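Local coordinates for putative secreted cellulose binding protein (Streptomyces coelicolor, PDB 4OY7) that cleaves the glycosidic bonds of cellulose oxidatively, as a copper-dependent lytic polysaccharide monooxygenase of the AA10 family, at residues G168-M174 with S187-F193. Sequence-based numbering, arbitrary orientation.
Sequences GDALIFM and SCSDVVF
Phe-173 and Cys-188 face each other as a non-hydrogen-bonded pair, and the cysteine sulfur comes to the edge of the phenyl ring, Cys-188 SG lying 4.0 Å from Phe-173 CD1. With CG of Phe-173 anti to the backbone N (chi1 164°), the ring sits beside its own carbonyl carbon and brings CD1 to 3.4 Å from Ser-187 O. Because SG is tied to Cys-69 in a disulfide, the ring edge meets a fixed, apolar partner; Tyr-117 and Trp-131 also meet the ring, so a large aromatic suits this place. A leucine here, having no ring, would probably open a gap beside the Cys-188 sulfur and leave Tyr-117 and Trp-131 without the ring they pack on. On the same face, Leu-171 CD2 lies 4.3 Å from Cys-188 SG, while Leu-171 CD1 approaches Asp-190, a buried acid whose OD1 forms a salt bridge with Arg-10.

The two segments are antiparallel arms of a beta hairpin, strands 168-178 and 184-193, in the beta-sandwich core of the lytic polysaccharide monooxygenase domain. The Ile-172/Ser-189 pair is hydrogen-bonded both ways, with Ile-172 N to Ser-189 O at 2.8 Å.

On the opposite face, 168-174 stays apolar, while the side chains of 187-193 change from apolar Phe-193 and Val-191 to Ser-189 and Ser-187. Ala-170 is small enough for the Phe-193 ring to come close, Phe-193 CE2 to Ala-170 CB 3.7 Å, and CG2 of Val-191 touches the same methyl. Ile-172 meets Val-191 at about a right angle, Ile-172 CD1 to Val-191 CG1 4.1 Å; branched chains fill such a buried sheet face well. Farther along, Ser-187 and Ser-189 turn their hydroxyls to one water, each OG 2.7 Å from it, and this water donates to Ile-172 O. Those small polar side chains also reach the N-terminal segment, Ser-187 OG bonding Ala-4 N and Ser-189 OG bonding Pro-7 O.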
loop_
_atom_site.group_PDB
_atom_site.type_symbol
_atom_site.label_atom_id
_atom_site.label_comp_id
_atom_site.label_asym_id
_atom_site.label_seq_id
_atom_site.Cartn_x
_atom_site.Cartn_y
_atom_site.Cartn_z
ATOM N N GLY A 168 -8.073 -16.643 -4.317
ATOM C CA GLY A 168 -8.545 -16.028 -3.089
ATOM C C GLY A 168 -7.798 -14.756 -2.726
ATOM O O GLY A 168 -7.072 -14.165 -3.541
ATOM N N ASP A 169 -8.000 -14.313 -1.492
ATOM C CA ASP A 169 -7.478 -13.028 -1.054
ATOM C C ASP A 169 -5.975 -13.102 -0.833
ATOM O O ASP A 169 -5.431 -14.157 -0.499
ATOM C CB ASP A 169 -8.131 -12.606 0.275
ATOM C CG ASP A 169 -9.596 -12.190 0.138
ATOM O OD1 ASP A 169 -10.037 -11.831 -0.973
ATOM O OD2 ASP A 169 -10.295 -12.160 1.186
ATOM N N ALA A 170 -5.331 -11.955 -0.959
ATOM C CA ALA A 170 -3.895 -11.817 -0.724
ATOM C C ALA A 170 -3.643 -10.336 -0.452
ATOM O O ALA A 170 -4.558 -9.536 -0.489
ATOM C CB ALA A 170 -3.117 -12.312 -1.942
ATOM N N LEU A 171 -2.400 -9.969 -0.205
ATOM C CA LEU A 171 -2.053 -8.562 -0.061
ATOM C C LEU A 171 -0.700 -8.328 -0.737
ATOM O O LEU A 171 0.202 -9.173 -0.677
ATOM C CB LEU A 171 -2.025 -8.221 1.410
ATOM C CG LEU A 171 -1.627 -6.826 1.849
ATOM C CD1 LEU A 171 -2.274 -6.634 3.222
ATOM C CD2 LEU A 171 -0.114 -6.681 1.913
ATOM N N ILE A 172 -0.568 -7.199 -1.414
ATOM C CA ILE A 172 0.719 -6.776 -1.976
ATOM C C ILE A 172 1.255 -5.656 -1.102
ATOM O O ILE A 172 0.625 -4.608 -0.970
ATOM C CB ILE A 172 0.580 -6.302 -3.444
ATOM C CG1 ILE A 172 0.234 -7.495 -4.350
ATOM C CG2 ILE A 172 1.854 -5.648 -3.949
ATOM C CD1 ILE A 172 -0.292 -7.102 -5.708
ATOM N N PHE A 173 2.431 -5.893 -0.536
ATOM C CA PHE A 173 3.125 -4.913 0.306
ATOM C C PHE A 173 4.300 -4.357 -0.467
ATOM O O PHE A 173 5.045 -5.125 -1.117
ATOM C CB PHE A 173 3.671 -5.568 1.578
ATOM C CG PHE A 173 4.683 -4.735 2.286
ATOM C CD1 PHE A 173 4.308 -3.555 2.943
ATOM C CD2 PHE A 173 6.013 -5.107 2.301
ATOM C CE1 PHE A 173 5.253 -2.790 3.596
ATOM C CE2 PHE A 173 6.962 -4.319 2.941
ATOM C CZ PHE A 173 6.583 -3.141 3.551
ATOM N N MET A 174 4.444 -3.031 -0.453
ATOM C CA MET A 174 5.581 -2.384 -1.100
ATOM C C MET A 174 6.307 -1.492 -0.134
ATOM O O MET A 174 5.672 -0.800 0.700
ATOM C CB MET A 174 5.164 -1.570 -2.314
ATOM C CG MET A 174 4.200 -2.270 -3.232
ATOM S SD MET A 174 3.965 -1.326 -4.756
ATOM C CE MET A 174 2.510 -2.151 -5.369
ATOM N N SER A 187 3.441 0.517 1.855
ATOM C CA SER A 187 2.186 0.419 1.117
ATOM C C SER A 187 1.582 -0.948 1.167
ATOM O O SER A 187 2.250 -1.898 0.819
ATOM C CB SER A 187 2.440 0.773 -0.346
ATOM O OG SER A 187 1.264 0.673 -1.138
ATOM N N CYS A 188 0.287 -1.033 1.485
ATOM C CA CYS A 188 -0.423 -2.325 1.601
ATOM C C CYS A 188 -1.668 -2.325 0.749
ATOM O O CYS A 188 -2.526 -1.463 0.921
ATOM C CB CYS A 188 -0.845 -2.549 3.029
ATOM S SG CYS A 188 0.480 -3.113 4.152
ATOM N N SER A 189 -1.761 -3.275 -0.173
ATOM C CA SER A 189 -2.878 -3.350 -1.115
ATOM C C SER A 189 -3.570 -4.712 -1.007
ATOM O O SER A 189 -2.988 -5.755 -1.265
ATOM C CB SER A 189 -2.356 -3.166 -2.530
ATOM O OG SER A 189 -1.673 -1.928 -2.662
ATOM N N ASP A 190 -4.844 -4.671 -0.633
ATOM C CA ASP A 190 -5.674 -5.847 -0.630
ATOM C C ASP A 190 -6.075 -6.225 -2.039
ATOM O O ASP A 190 -6.523 -5.364 -2.826
ATOM C CB ASP A 190 -6.921 -5.596 0.199
ATOM C CG ASP A 190 -6.606 -5.444 1.667
ATOM O OD1 ASP A 190 -6.563 -4.299 2.124
ATOM O OD2 ASP A 190 -6.324 -6.449 2.348
ATOM N N VAL A 191 -5.932 -7.503 -2.369
ATOM C CA VAL A 191 -6.260 -8.008 -3.709
ATOM C C VAL A 191 -6.987 -9.339 -3.563
ATOM O O VAL A 191 -6.994 -9.952 -2.468
ATOM C CB VAL A 191 -5.011 -8.176 -4.602
ATOM C CG1 VAL A 191 -4.228 -6.865 -4.643
ATOM C CG2 VAL A 191 -4.140 -9.342 -4.150
ATOM N N VAL A 192 -7.615 -9.780 -4.641
ATOM C CA VAL A 192 -8.167 -11.137 -4.707
ATOM C C VAL A 192 -7.873 -11.691 -6.082
ATOM O O VAL A 192 -8.066 -11.003 -7.089
ATOM C CB VAL A 192 -9.675 -11.197 -4.351
ATOM C CG1 VAL A 192 -10.491 -10.246 -5.201
ATOM C CG2 VAL A 192 -10.216 -12.613 -4.465
ATOM N N PHE A 193 -7.378 -12.926 -6.108
ATOM C CA PHE A 193 -7.077 -13.625 -7.350
ATOM C C PHE A 193 -8.310 -14.426 -7.760
ATOM O O PHE A 193 -8.396 -15.665 -7.560
ATOM C CB PHE A 193 -5.858 -14.539 -7.194
ATOM C CG PHE A 193 -4.557 -13.806 -6.994
ATOM C CD1 PHE A 193 -3.926 -13.162 -8.064
ATOM C CD2 PHE A 193 -3.945 -13.788 -5.751
ATOM C CE1 PHE A 193 -2.717 -12.516 -7.864
ATOM C CE2 PHE A 193 -2.731 -13.154 -5.556
ATOM C CZ PHE A 193 -2.134 -12.503 -6.616
HETATM O O HOH W 1 -10.669 -16.477 -5.718
HETATM O O HOH W 2 -6.580 -8.968 1.316
HETATM O O HOH W 3 0.952 -1.878 -1.975
#